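Phosphonomutase (Burkholderia cenocepacia J2315, PDB 4MG4) is of unknown detailed function but is a phosphonomutase-family protein with a closed eight-stranded parallel TIM barrel, found here as two subunits. Local coordinates at residues 34-40 / 80-85; 67-71 / 93-97; 105-109 / 143-148; 111-117 / 151-156; 184-188 / 213-217. One frame throughout, in Å; residues are numbered along the deposited sequence.

In the fold
All five contacts lie on the shell of one TIM barrel. Interactions 1 and 3 each pair neighbouring barrel helices, with similar crossings of -34° and -40°. Interactions 4 and 5 pack a loop that enters a strand at its N-terminal end, whereas interaction 2 joins loops around the C-terminal end, the side on which TIM barrels carry their active sites. Interactions 3 and 4 share helix 101-113, their centres 9 Å apart. Interaction 2 meets interaction 3 through a salt bridge, R71 NH1 to E106 OE2 at 2.7 Å. V82 CG2 of interaction 1 reaches A114 O of interaction 4 at 3.7 Å. Interaction 5 lies farthest from interaction 1, about 30 Å between centres.

Interaction 1 (34-40 / 80-85); sequences WDAGSAR and RIVRAT
This is a packing contact between two outer helices of the TIM barrel, the start of helix 36-44 against the last turn of helix 71-84. The axes of 36-40 and 80-84 run in the same general direction, with a crossing angle of -34° and a closest approach of 8.3 Å, and A36 faces I81 with CA atoms 4.5 Å apart. Such closeness rests on alanines: A36 CB lies 3.9 Å from A84 CB, while A39 CB is 4.3 Å from A84 CB and 4.1 Å from I81 CG2. I81 (m, t) also reaches the N-terminal end of helix 36-44, its CG1 3.7 Å from D35 C. There D35 (chi1 p) is the N-cap, with OD1 accepting from S38 N at 2.9 Å. R40 (t, p, p) curls over T85; its NH2 makes a weak hydrogen bond to A84 O (3.0 Å), and water 1 links R40 NE to A84 O at 3.1 Å each. R40 NH1 pairs with D44. Beneath the helices, A39 and T85 touch L50 of strand 50-52 and I81 touches V33 of strand 28-33; the second subunit covers the N-terminal end, where its G62 packs on A36.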
# COMPACT_ATOMS: atom_id res chain seq x y z
N TRP A 34 6.89 -0.18 0.25
CA TRP A 34 6.19 0.87 -0.49
C TRP A 34 5.29 1.75 0.38
O TRP A 34 4.67 2.68 -0.13
CB TRP A 34 5.39 0.25 -1.64
CG TRP A 34 4.41 -0.74 -1.15
CD1 TRP A 34 3.10 -0.51 -0.80
CD2 TRP A 34 4.63 -2.13 -0.96
NE1 TRP A 34 2.50 -1.67 -0.40
CE2 TRP A 34 3.41 -2.69 -0.51
CE3 TRP A 34 5.72 -2.97 -1.14
CZ2 TRP A 34 3.30 -4.03 -0.19
CZ3 TRP A 34 5.60 -4.30 -0.81
CH2 TRP A 34 4.38 -4.83 -0.39
N ASP A 35 5.22 1.49 1.68
CA ASP A 35 4.44 2.30 2.62
C ASP A 35 4.81 1.89 4.03
O ASP A 35 5.60 0.95 4.23
CB ASP A 35 2.90 2.24 2.40
CG ASP A 35 2.32 0.84 2.54
OD1 ASP A 35 2.95 -0.12 3.06
OD2 ASP A 35 1.14 0.68 2.11
N ALA A 36 4.29 2.60 5.00
CA ALA A 36 4.73 2.35 6.36
C ALA A 36 4.28 0.97 6.87
O ALA A 36 4.97 0.35 7.67
CB ALA A 36 4.23 3.43 7.23
N GLY A 37 3.10 0.50 6.43
CA GLY A 37 2.63 -0.82 6.87
C GLY A 37 3.56 -1.93 6.39
O GLY A 37 3.89 -2.85 7.16
N SER A 38 3.94 -1.86 5.11
CA SER A 38 4.82 -2.87 4.51
C SER A 38 6.23 -2.79 5.13
O SER A 38 6.89 -3.82 5.35
CB SER A 38 4.84 -2.78 2.98
OG SER A 38 5.15 -1.48 2.45
N ALA A 39 6.66 -1.58 5.44
CA ALA A 39 7.94 -1.39 6.14
C ALA A 39 7.96 -2.10 7.48
O ALA A 39 8.93 -2.81 7.81
CB ALA A 39 8.23 0.08 6.33
N ARG A 40 6.92 -1.87 8.27
CA ARG A 40 6.78 -2.52 9.57
C ARG A 40 6.73 -4.04 9.48
O ARG A 40 7.43 -4.75 10.25
CB ARG A 40 5.55 -1.99 10.29
CG ARG A 40 5.28 -2.60 11.67
CD ARG A 40 6.52 -2.93 12.48
NE ARG A 40 7.19 -1.77 13.06
CZ ARG A 40 8.42 -1.78 13.59
NH1 ARG A 40 9.15 -2.91 13.61
NH2 ARG A 40 8.94 -0.67 14.10
N ARG A 80 7.30 8.59 5.65
CA ARG A 80 6.42 7.68 6.42
C ARG A 80 7.08 6.33 6.63
O ARG A 80 6.96 5.73 7.71
CB ARG A 80 5.06 7.50 5.75
CG ARG A 80 4.22 8.75 5.76
CD ARG A 80 2.83 8.45 5.22
NE ARG A 80 2.12 9.71 4.99
CZ ARG A 80 1.69 10.49 5.99
NH1 ARG A 80 1.90 10.15 7.26
NH2 ARG A 80 1.05 11.63 5.72
N ILE A 81 7.80 5.86 5.60
CA ILE A 81 8.57 4.63 5.70
C ILE A 81 9.68 4.75 6.73
O ILE A 81 9.83 3.87 7.60
CB ILE A 81 9.12 4.19 4.33
CG1 ILE A 81 7.98 3.70 3.44
CG2 ILE A 81 10.20 3.11 4.48
CD1 ILE A 81 8.29 3.55 1.96
N VAL A 82 10.43 5.84 6.68
CA VAL A 82 11.54 6.05 7.57
C VAL A 82 11.08 6.07 9.02
O VAL A 82 11.71 5.47 9.86
CB VAL A 82 12.32 7.33 7.21
CG1 VAL A 82 13.26 7.76 8.35
CG2 VAL A 82 13.11 7.10 5.93
N ARG A 83 10.00 6.76 9.31
CA ARG A 83 9.59 6.85 10.69
C ARG A 83 8.89 5.59 11.25
O ARG A 83 8.76 5.45 12.45
CB ARG A 83 8.84 8.15 10.93
CG ARG A 83 7.42 8.20 10.54
CD ARG A 83 6.92 9.57 11.03
NE ARG A 83 5.70 10.00 10.38
CZ ARG A 83 5.62 10.95 9.45
NH1 ARG A 83 6.70 11.60 9.03
NH2 ARG A 83 4.43 11.26 8.95
N ALA A 84 8.54 4.65 10.39
CA ALA A 84 7.86 3.43 10.79
C ALA A 84 8.74 2.43 11.49
O ALA A 84 8.25 1.59 12.24
CB ALA A 84 7.25 2.78 9.57
N THR A 85 10.06 2.49 11.25
CA THR A 85 10.95 1.52 11.87
C THR A 85 12.28 2.21 12.19
O THR A 85 12.56 3.33 11.70
CB THR A 85 11.18 0.22 11.05
OG1 THR A 85 12.37 0.33 10.25
CG2 THR A 85 9.94 -0.23 10.20
O HOH W 1 5.28 0.58 12.43

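Interaction 2 (67-71 / 93-97); sequences EQMPR and LESGY
Two loops at the C-terminal end of the barrel meet here, and each hydrogen bond across has a side chain on at least one side. Segment 93-97 opens with a type II' turn from L93 to G96 (E94 phi/psi 54/-130, S95 -82/-2), closed by G96 N to L93 O at 2.8 Å. G96 at 109/8 tolerates no CB, and Y97 at 48/55 keeps a positive phi. Segment 67-71 starts beside the unmodelled residues 65-66 and ends in the first turn of helix 71-84, with P70 at the N-cap.

E67 (m, t, chi3 -4°) inserts its carboxylate into the turn: OE2 accepts from S95 OG (chi1 p) at 2.5 Å, from Y97 N at 3.2 Å, and weakly from S95 N at 2.9 Å. In return E94 (m, t) brings OE1 to 3.2 Å from E67 N, a hydrogen bond. The Y97 ring (chi1 m, chi2 84°) is sandwiched by CH-pi contacts: E67 CG sits 4.1 Å from its centroid, 8° off the normal, and R71 CG 4.3 Å away over the opposite face, 23° off. M69 O approaches the ring edge, 3.4 Å from Y97 CE2. R71 (t, t, p) bends at chi3 (71°), and its guanidinium forms a salt bridge with E106 of helix 101-113. Polar bonds in both directions, from S95 and Y97 to the E67 carboxylate and from E67 N to that of E94, thus tie the loops, while aliphatic parts of E67 and R71 clasp the ring.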
# COMPACT_ATOMS: atom_id res chain seq x y z
N GLU A 67 9.58 8.10 -13.14
CA GLU A 67 9.49 9.40 -12.48
C GLU A 67 8.22 10.14 -12.94
O GLU A 67 8.23 11.35 -13.17
CB GLU A 67 10.78 10.24 -12.71
CG GLU A 67 12.10 9.56 -12.33
CD GLU A 67 13.35 10.43 -12.58
OE1 GLU A 67 13.26 11.55 -13.09
OE2 GLU A 67 14.46 10.02 -12.28
N GLN A 68 7.12 9.40 -13.06
CA GLN A 68 5.86 10.04 -13.28
C GLN A 68 5.25 10.43 -11.94
O GLN A 68 4.59 11.42 -11.88
CB GLN A 68 4.97 9.27 -14.28
CG GLN A 68 4.01 8.22 -13.80
CD GLN A 68 2.91 8.02 -14.85
OE1 GLN A 68 3.21 7.86 -16.04
NE2 GLN A 68 1.63 8.04 -14.42
N MET A 69 5.58 9.76 -10.84
CA MET A 69 5.14 10.23 -9.51
C MET A 69 5.94 11.48 -9.17
O MET A 69 7.14 11.48 -9.34
CB MET A 69 5.38 9.14 -8.45
CG MET A 69 4.84 9.44 -7.07
SD MET A 69 4.88 7.95 -6.03
CE MET A 69 4.39 8.66 -4.49
N PRO A 70 5.29 12.57 -8.72
CA PRO A 70 6.07 13.74 -8.36
C PRO A 70 7.06 13.45 -7.23
O PRO A 70 6.76 12.67 -6.32
CB PRO A 70 5.02 14.74 -7.87
CG PRO A 70 3.79 14.34 -8.56
CD PRO A 70 3.85 12.83 -8.66
N ARG A 71 8.22 14.08 -7.31
CA ARG A 71 9.27 13.87 -6.31
C ARG A 71 8.74 14.11 -4.89
O ARG A 71 9.06 13.37 -3.99
CB ARG A 71 10.43 14.80 -6.56
CG ARG A 71 11.61 14.50 -5.69
CD ARG A 71 12.83 15.37 -5.97
NE ARG A 71 12.61 16.74 -5.54
CZ ARG A 71 13.39 17.75 -5.84
NH1 ARG A 71 13.08 18.97 -5.37
NH2 ARG A 71 14.47 17.61 -6.58
N LEU A 93 15.84 6.39 -6.18
CA LEU A 93 15.59 7.72 -6.81
C LEU A 93 15.56 7.70 -8.33
O LEU A 93 15.62 8.76 -8.97
CB LEU A 93 16.64 8.71 -6.34
CG LEU A 93 16.60 8.91 -4.82
CD1 LEU A 93 17.72 9.81 -4.39
CD2 LEU A 93 15.26 9.46 -4.32
N GLU A 94 15.51 6.51 -8.92
CA GLU A 94 15.47 6.35 -10.37
C GLU A 94 16.64 7.11 -10.98
O GLU A 94 17.76 6.91 -10.50
CB GLU A 94 14.10 6.76 -10.92
CG GLU A 94 13.03 5.80 -10.40
CD GLU A 94 11.67 6.07 -11.02
OE1 GLU A 94 11.53 5.69 -12.20
OE2 GLU A 94 10.80 6.69 -10.35
N SER A 95 16.43 7.97 -11.99
CA SER A 95 17.54 8.72 -12.61
C SER A 95 17.92 9.97 -11.82
O SER A 95 18.86 10.66 -12.20
CB SER A 95 17.19 9.08 -14.08
OG SER A 95 16.20 10.05 -14.09
N GLY A 96 17.21 10.27 -10.71
CA GLY A 96 17.56 11.34 -9.83
C GLY A 96 16.64 12.55 -9.85
O GLY A 96 16.97 13.51 -9.21
N TYR A 97 15.51 12.47 -10.56
CA TYR A 97 14.51 13.55 -10.58
C TYR A 97 15.17 14.90 -10.82
O TYR A 97 15.04 15.84 -10.02
CB TYR A 97 13.73 13.62 -9.26
CG TYR A 97 12.78 12.51 -8.99
CD1 TYR A 97 13.24 11.32 -8.42
CD2 TYR A 97 11.41 12.64 -9.28
CE1 TYR A 97 12.39 10.31 -8.13
CE2 TYR A 97 10.53 11.59 -8.99
CZ TYR A 97 11.06 10.44 -8.43
OH TYR A 97 10.31 9.34 -8.07
O HOH W 2 15.80 18.88 -8.47

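Interaction 3 (105-109 / 143-148); sequences AETIA and AARQAA
I108 lays its side chain (m, m) over A144, with I108 CG1 only 3.4 Å from A144 CB; its other branch, CG2, comes within 4.1 Å of A147 CB. One turn earlier A105 fits between two alanines of the facing helix, its CB 4.1 Å from A143 CB and 4.0 Å from A147 CB. The small side chains let the backbones close in: A105 CB is 3.6 Å from A143 O, A147 CB is 3.5 Å from A105 O, and the CA atoms of A105 and A144 stand 4.6 Å apart. Both segments are regular helix, held by bonds such as A109 N to A105 O (2.9 Å). Their axes approach to 8.1 Å and cross at -40°, running roughly the same way, as successive helices do around a TIM barrel; here these are 101-113 and 134-150, with strand 118-122 between them in sequence. Apolar side chains supply the contact, which buries 246 Å². On its barrel side I108 touches C119 and A144 touches L121, both of that strand, and A144 also touches I157 of strand 156-160. Away from the interface, E106 forms a salt bridge with R71, and R145 forms others with D149 and D193.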
# COMPACT_ATOMS: atom_id res chain seq x y z
N ALA A 105 21.52 16.78 -7.33
CA ALA A 105 22.05 17.07 -5.98
C ALA A 105 20.93 17.46 -5.04
O ALA A 105 20.90 16.99 -3.90
CB ALA A 105 23.07 18.18 -6.04
N GLU A 106 20.01 18.31 -5.52
CA GLU A 106 18.84 18.72 -4.71
C GLU A 106 18.01 17.48 -4.32
O GLU A 106 17.58 17.33 -3.20
CB GLU A 106 17.97 19.73 -5.44
CG GLU A 106 16.71 20.15 -4.68
CD GLU A 106 15.91 21.27 -5.38
OE1 GLU A 106 16.48 22.29 -5.77
OE2 GLU A 106 14.67 21.13 -5.51
N THR A 107 17.77 16.60 -5.25
CA THR A 107 17.02 15.37 -4.97
C THR A 107 17.68 14.55 -3.85
O THR A 107 17.05 14.07 -2.93
CB THR A 107 16.85 14.54 -6.25
OG1 THR A 107 16.06 15.29 -7.19
CG2 THR A 107 16.16 13.20 -5.98
N ILE A 108 18.99 14.32 -3.96
CA ILE A 108 19.70 13.58 -2.95
C ILE A 108 19.62 14.30 -1.61
O ILE A 108 19.38 13.71 -0.56
CB ILE A 108 21.19 13.43 -3.32
CG1 ILE A 108 21.27 12.61 -4.58
CG2 ILE A 108 22.06 13.03 -2.11
CD1 ILE A 108 21.05 11.24 -4.34
N ALA A 109 19.82 15.61 -1.62
CA ALA A 109 19.74 16.39 -0.40
C ALA A 109 18.37 16.26 0.21
O ALA A 109 18.26 16.16 1.42
CB ALA A 109 20.08 17.88 -0.63
N ALA A 143 27.59 14.99 -8.33
CA ALA A 143 26.73 16.02 -7.68
C ALA A 143 26.01 15.43 -6.43
O ALA A 143 25.89 16.10 -5.39
CB ALA A 143 25.74 16.55 -8.69
N ALA A 144 25.55 14.20 -6.55
CA ALA A 144 24.93 13.48 -5.44
C ALA A 144 25.93 13.30 -4.27
O ALA A 144 25.58 13.47 -3.11
CB ALA A 144 24.39 12.11 -5.93
N ARG A 145 27.15 12.92 -4.55
CA ARG A 145 28.19 12.69 -3.54
C ARG A 145 28.46 14.00 -2.83
O ARG A 145 28.54 14.07 -1.60
CB ARG A 145 29.47 12.18 -4.20
CG ARG A 145 30.71 12.14 -3.32
CD ARG A 145 30.74 10.89 -2.47
NE ARG A 145 29.75 10.82 -1.42
CZ ARG A 145 29.08 9.70 -1.06
NH1 ARG A 145 29.17 8.57 -1.78
NH2 ARG A 145 28.26 9.74 -0.02
N GLN A 146 28.55 15.05 -3.63
CA GLN A 146 28.82 16.35 -3.04
C GLN A 146 27.70 16.81 -2.11
O GLN A 146 27.99 17.35 -1.02
CB GLN A 146 29.18 17.36 -4.14
CG GLN A 146 29.37 18.76 -3.62
CD GLN A 146 29.73 19.71 -4.75
OE1 GLN A 146 28.93 19.93 -5.69
NE2 GLN A 146 30.93 20.23 -4.70
N ALA A 147 26.44 16.59 -2.50
CA ALA A 147 25.32 16.91 -1.69
C ALA A 147 25.35 16.13 -0.37
O ALA A 147 25.11 16.67 0.70
CB ALA A 147 24.02 16.65 -2.45
N ALA A 148 25.62 14.83 -0.46
CA ALA A 148 25.73 14.03 0.76
C ALA A 148 26.90 14.47 1.66
O ALA A 148 26.76 14.50 2.87
CB ALA A 148 25.87 12.55 0.39

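Interaction 4 (111-117 / 151-156); sequences SIRAGAI and AGVDYF
I112 (m, t), near the end of helix 101-113, is the apolar centre. Its CD1 lies 3.7 Å from V153 CG2 and over one face of the Y155 ring, a CH-pi contact 4.2 Å from the centroid and 22° off the normal; I112 CG1 is 3.5 Å from Y155 CE1, and I112 CG2 is 4.2 Å from A151 CB. Y155 (chi1 t, chi2 90°) carries its phenol beyond this patch to S111, where Y155 OH donates to S111 OG at 2.7 Å. On the backbone, I117 O accepts from F156 N at 3.0 Å and draws a CA-H...O contact from Y155 CA at 3.2 Å, pairing the entries of two parallel strands. Schellman motifs at G115 (phi 102°) and G152 (phi 70°) turn the chain from helix to strand in two successive alpha-beta connections of the TIM barrel. Helix 11-20 covers the side of the loop, with R19 in a salt bridge to D154, while A116 rests on L78 of helix 71-84 and V91 of strand 89-92.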
# COMPACT_ATOMS: atom_id res chain seq x y z
N SER A 111 16.40 13.63 -0.09
CA SER A 111 16.29 12.27 0.42
C SER A 111 16.90 12.18 1.80
O SER A 111 16.40 11.45 2.65
CB SER A 111 16.90 11.24 -0.54
OG SER A 111 18.34 11.24 -0.45
N ILE A 112 17.98 12.92 2.03
CA ILE A 112 18.68 12.93 3.31
C ILE A 112 17.82 13.62 4.37
O ILE A 112 17.66 13.12 5.50
CB ILE A 112 20.06 13.62 3.14
CG1 ILE A 112 21.00 12.68 2.34
CG2 ILE A 112 20.65 13.90 4.49
CD1 ILE A 112 22.25 13.31 1.81
N ARG A 113 17.23 14.75 3.97
CA ARG A 113 16.28 15.49 4.83
C ARG A 113 15.07 14.61 5.22
O ARG A 113 14.60 14.69 6.38
CB ARG A 113 15.83 16.79 4.16
CG ARG A 113 17.00 17.71 4.05
CD ARG A 113 16.70 18.84 3.09
NE ARG A 113 17.88 19.65 2.85
CZ ARG A 113 18.27 20.15 1.69
NH1 ARG A 113 17.56 20.05 0.57
NH2 ARG A 113 19.42 20.84 1.68
N ALA A 114 14.64 13.74 4.30
CA ALA A 114 13.56 12.77 4.52
C ALA A 114 13.97 11.56 5.39
O ALA A 114 13.11 10.85 5.88
CB ALA A 114 13.02 12.31 3.16
N GLY A 115 15.27 11.39 5.62
CA GLY A 115 15.83 10.43 6.54
C GLY A 115 16.39 9.17 5.92
O GLY A 115 16.72 8.21 6.66
N ALA A 116 16.46 9.15 4.59
CA ALA A 116 17.18 8.04 3.91
C ALA A 116 18.66 8.11 4.18
O ALA A 116 19.23 9.21 4.30
CB ALA A 116 16.96 8.04 2.41
N ILE A 117 19.34 6.93 4.19
CA ILE A 117 20.80 6.87 4.37
C ILE A 117 21.53 6.30 3.14
O ILE A 117 22.71 6.02 3.18
CB ILE A 117 21.16 6.12 5.68
CG1 ILE A 117 20.48 4.76 5.80
CG2 ILE A 117 20.71 7.00 6.84
CD1 ILE A 117 20.77 3.78 4.69
N ALA A 151 26.04 17.61 3.54
CA ALA A 151 25.17 17.27 4.65
C ALA A 151 25.90 16.63 5.86
O ALA A 151 25.31 16.50 6.94
CB ALA A 151 24.04 16.35 4.16
N GLY A 152 27.13 16.19 5.67
CA GLY A 152 27.92 15.59 6.73
C GLY A 152 27.38 14.23 7.11
O GLY A 152 27.52 13.81 8.25
N VAL A 153 26.75 13.54 6.16
CA VAL A 153 26.15 12.27 6.50
C VAL A 153 26.89 11.09 5.83
O VAL A 153 27.47 11.25 4.76
CB VAL A 153 24.67 12.20 6.10
CG1 VAL A 153 23.81 13.12 6.97
CG2 VAL A 153 24.45 12.48 4.64
N ASP A 154 26.79 9.93 6.48
CA ASP A 154 27.30 8.63 5.95
C ASP A 154 26.17 8.06 5.08
O ASP A 154 25.14 7.61 5.59
CB ASP A 154 27.61 7.73 7.13
CG ASP A 154 28.40 6.50 6.77
OD1 ASP A 154 28.46 6.15 5.59
OD2 ASP A 154 28.97 5.88 7.72
N TYR A 155 26.35 8.18 3.77
CA TYR A 155 25.26 7.97 2.80
C TYR A 155 25.76 7.14 1.64
O TYR A 155 26.82 7.45 1.07
CB TYR A 155 24.78 9.31 2.27
CG TYR A 155 23.57 9.30 1.35
CD1 TYR A 155 22.29 9.41 1.84
CD2 TYR A 155 23.71 9.20 -0.02
CE1 TYR A 155 21.18 9.46 0.97
CE2 TYR A 155 22.63 9.29 -0.88
CZ TYR A 155 21.35 9.40 -0.38
OH TYR A 155 20.24 9.48 -1.20
N PHE A 156 25.03 6.09 1.33
CA PHE A 156 25.48 5.08 0.37
C PHE A 156 24.80 5.32 -1.00
O PHE A 156 23.57 5.10 -1.18
CB PHE A 156 25.19 3.70 0.93
CG PHE A 156 25.87 2.57 0.21
CD1 PHE A 156 25.40 2.12 -1.03
CD2 PHE A 156 26.94 1.94 0.78
CE1 PHE A 156 26.04 1.08 -1.71
CE2 PHE A 156 27.58 0.89 0.09
CZ PHE A 156 27.14 0.49 -1.14

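Interaction 5 (184-188 / 213-217); sequences ARAYA and SPLPV
Apolar packing carries this contact, which sits at the surface and buries 205 Å². P214 leads: its ring (C-gamma endo) is directed at segment 184-188 of helix 174-190, with CD 3.9 Å from A184 CB and CG 3.9 Å from A188 CB. L215 (m, t) follows, its CG 3.8 Å from A188 CB. R185 adds the aliphatic part of its side chain, R185 CG to P214 CG measuring 4.3 Å. Close carbon-to-backbone approaches form the second group: P214 CG stands 3.6 Å from A184 O and 4.0 Å from R185 N, so the ring rides on the helix backbone itself. CA atoms of R185 and P214 lie 6.3 Å apart. Between the two segments the contact is apolar; hydrogen bonds lie inside each. A188 N bonds A184 O at 2.8 Å in the helix, while S213 OG (chi1 t) donates to L215 O at 2.7 Å and braces the loop, with phi/psi -76/-7 at P214 and -134/156 at L215. Behind the interface A184 and S213 touch L195 of strand 194-196, which P216 meets in a backbone hydrogen bond. Helix 174-190 thus packs against the link from helix 203-212 into strand 217-220, a loop between a helix and the next strand in the repeating beta-alpha order of a TIM barrel.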
# COMPACT_ATOMS: atom_id res chain seq x y z
N ALA A 184 31.43 1.35 -14.25
CA ALA A 184 31.69 1.17 -12.82
C ALA A 184 32.92 1.95 -12.36
O ALA A 184 32.89 2.61 -11.31
CB ALA A 184 31.85 -0.29 -12.51
N ARG A 185 33.97 1.92 -13.16
CA ARG A 185 35.17 2.70 -12.81
C ARG A 185 34.91 4.21 -12.80
O ARG A 185 35.38 4.93 -11.90
CB ARG A 185 36.34 2.34 -13.73
CG ARG A 185 36.89 0.93 -13.52
CD ARG A 185 38.17 0.69 -14.31
NE ARG A 185 37.99 0.74 -15.74
CZ ARG A 185 37.61 -0.27 -16.52
NH1 ARG A 185 37.42 -1.49 -16.03
NH2 ARG A 185 37.48 -0.07 -17.82
N ALA A 186 34.18 4.70 -13.78
CA ALA A 186 33.85 6.12 -13.84
C ALA A 186 32.95 6.50 -12.66
O ALA A 186 33.13 7.55 -12.05
CB ALA A 186 33.16 6.47 -15.15
N TYR A 187 31.97 5.65 -12.38
CA TYR A 187 31.04 5.94 -11.29
C TYR A 187 31.71 5.88 -9.91
O TYR A 187 31.44 6.74 -9.07
CB TYR A 187 29.82 4.98 -11.33
CG TYR A 187 29.02 5.05 -12.60
CD1 TYR A 187 29.23 6.01 -13.57
CD2 TYR A 187 28.00 4.13 -12.83
CE1 TYR A 187 28.49 6.02 -14.76
CE2 TYR A 187 27.27 4.14 -13.99
CZ TYR A 187 27.49 5.09 -14.98
OH TYR A 187 26.75 5.07 -16.16
N ALA A 188 32.60 4.92 -9.69
CA ALA A 188 33.41 4.90 -8.49
C ALA A 188 34.27 6.16 -8.32
O ALA A 188 34.31 6.75 -7.27
CB ALA A 188 34.29 3.69 -8.50
N SER A 213 35.21 -5.47 -10.27
CA SER A 213 34.50 -4.23 -9.91
C SER A 213 35.21 -3.48 -8.88
O SER A 213 35.66 -4.06 -7.85
CB SER A 213 33.09 -4.55 -9.37
OG SER A 213 32.44 -3.37 -8.96
N PRO A 214 35.27 -2.13 -9.05
CA PRO A 214 35.85 -1.31 -8.03
C PRO A 214 34.94 -1.12 -6.81
O PRO A 214 35.38 -0.57 -5.82
CB PRO A 214 36.05 0.04 -8.74
CG PRO A 214 35.01 0.06 -9.80
CD PRO A 214 34.86 -1.36 -10.24
N LEU A 215 33.69 -1.60 -6.89
CA LEU A 215 32.70 -1.36 -5.86
C LEU A 215 31.96 -2.65 -5.50
O LEU A 215 31.80 -3.51 -6.37
CB LEU A 215 31.67 -0.39 -6.41
CG LEU A 215 32.19 1.01 -6.71
CD1 LEU A 215 31.08 1.78 -7.38
CD2 LEU A 215 32.72 1.73 -5.46
N PRO A 216 31.40 -2.72 -4.29
CA PRO A 216 30.53 -3.86 -3.96
C PRO A 216 29.39 -4.04 -4.94
O PRO A 216 28.73 -3.05 -5.29
CB PRO A 216 29.94 -3.54 -2.60
CG PRO A 216 30.46 -2.20 -2.26
CD PRO A 216 31.56 -1.80 -3.16
N VAL A 217 29.20 -5.27 -5.38
CA VAL A 217 28.25 -5.54 -6.45
C VAL A 217 26.90 -5.98 -5.94
O VAL A 217 26.76 -6.89 -5.09
CB VAL A 217 28.82 -6.61 -7.39
CG1 VAL A 217 27.85 -7.05 -8.46
CG2 VAL A 217 30.09 -6.10 -8.07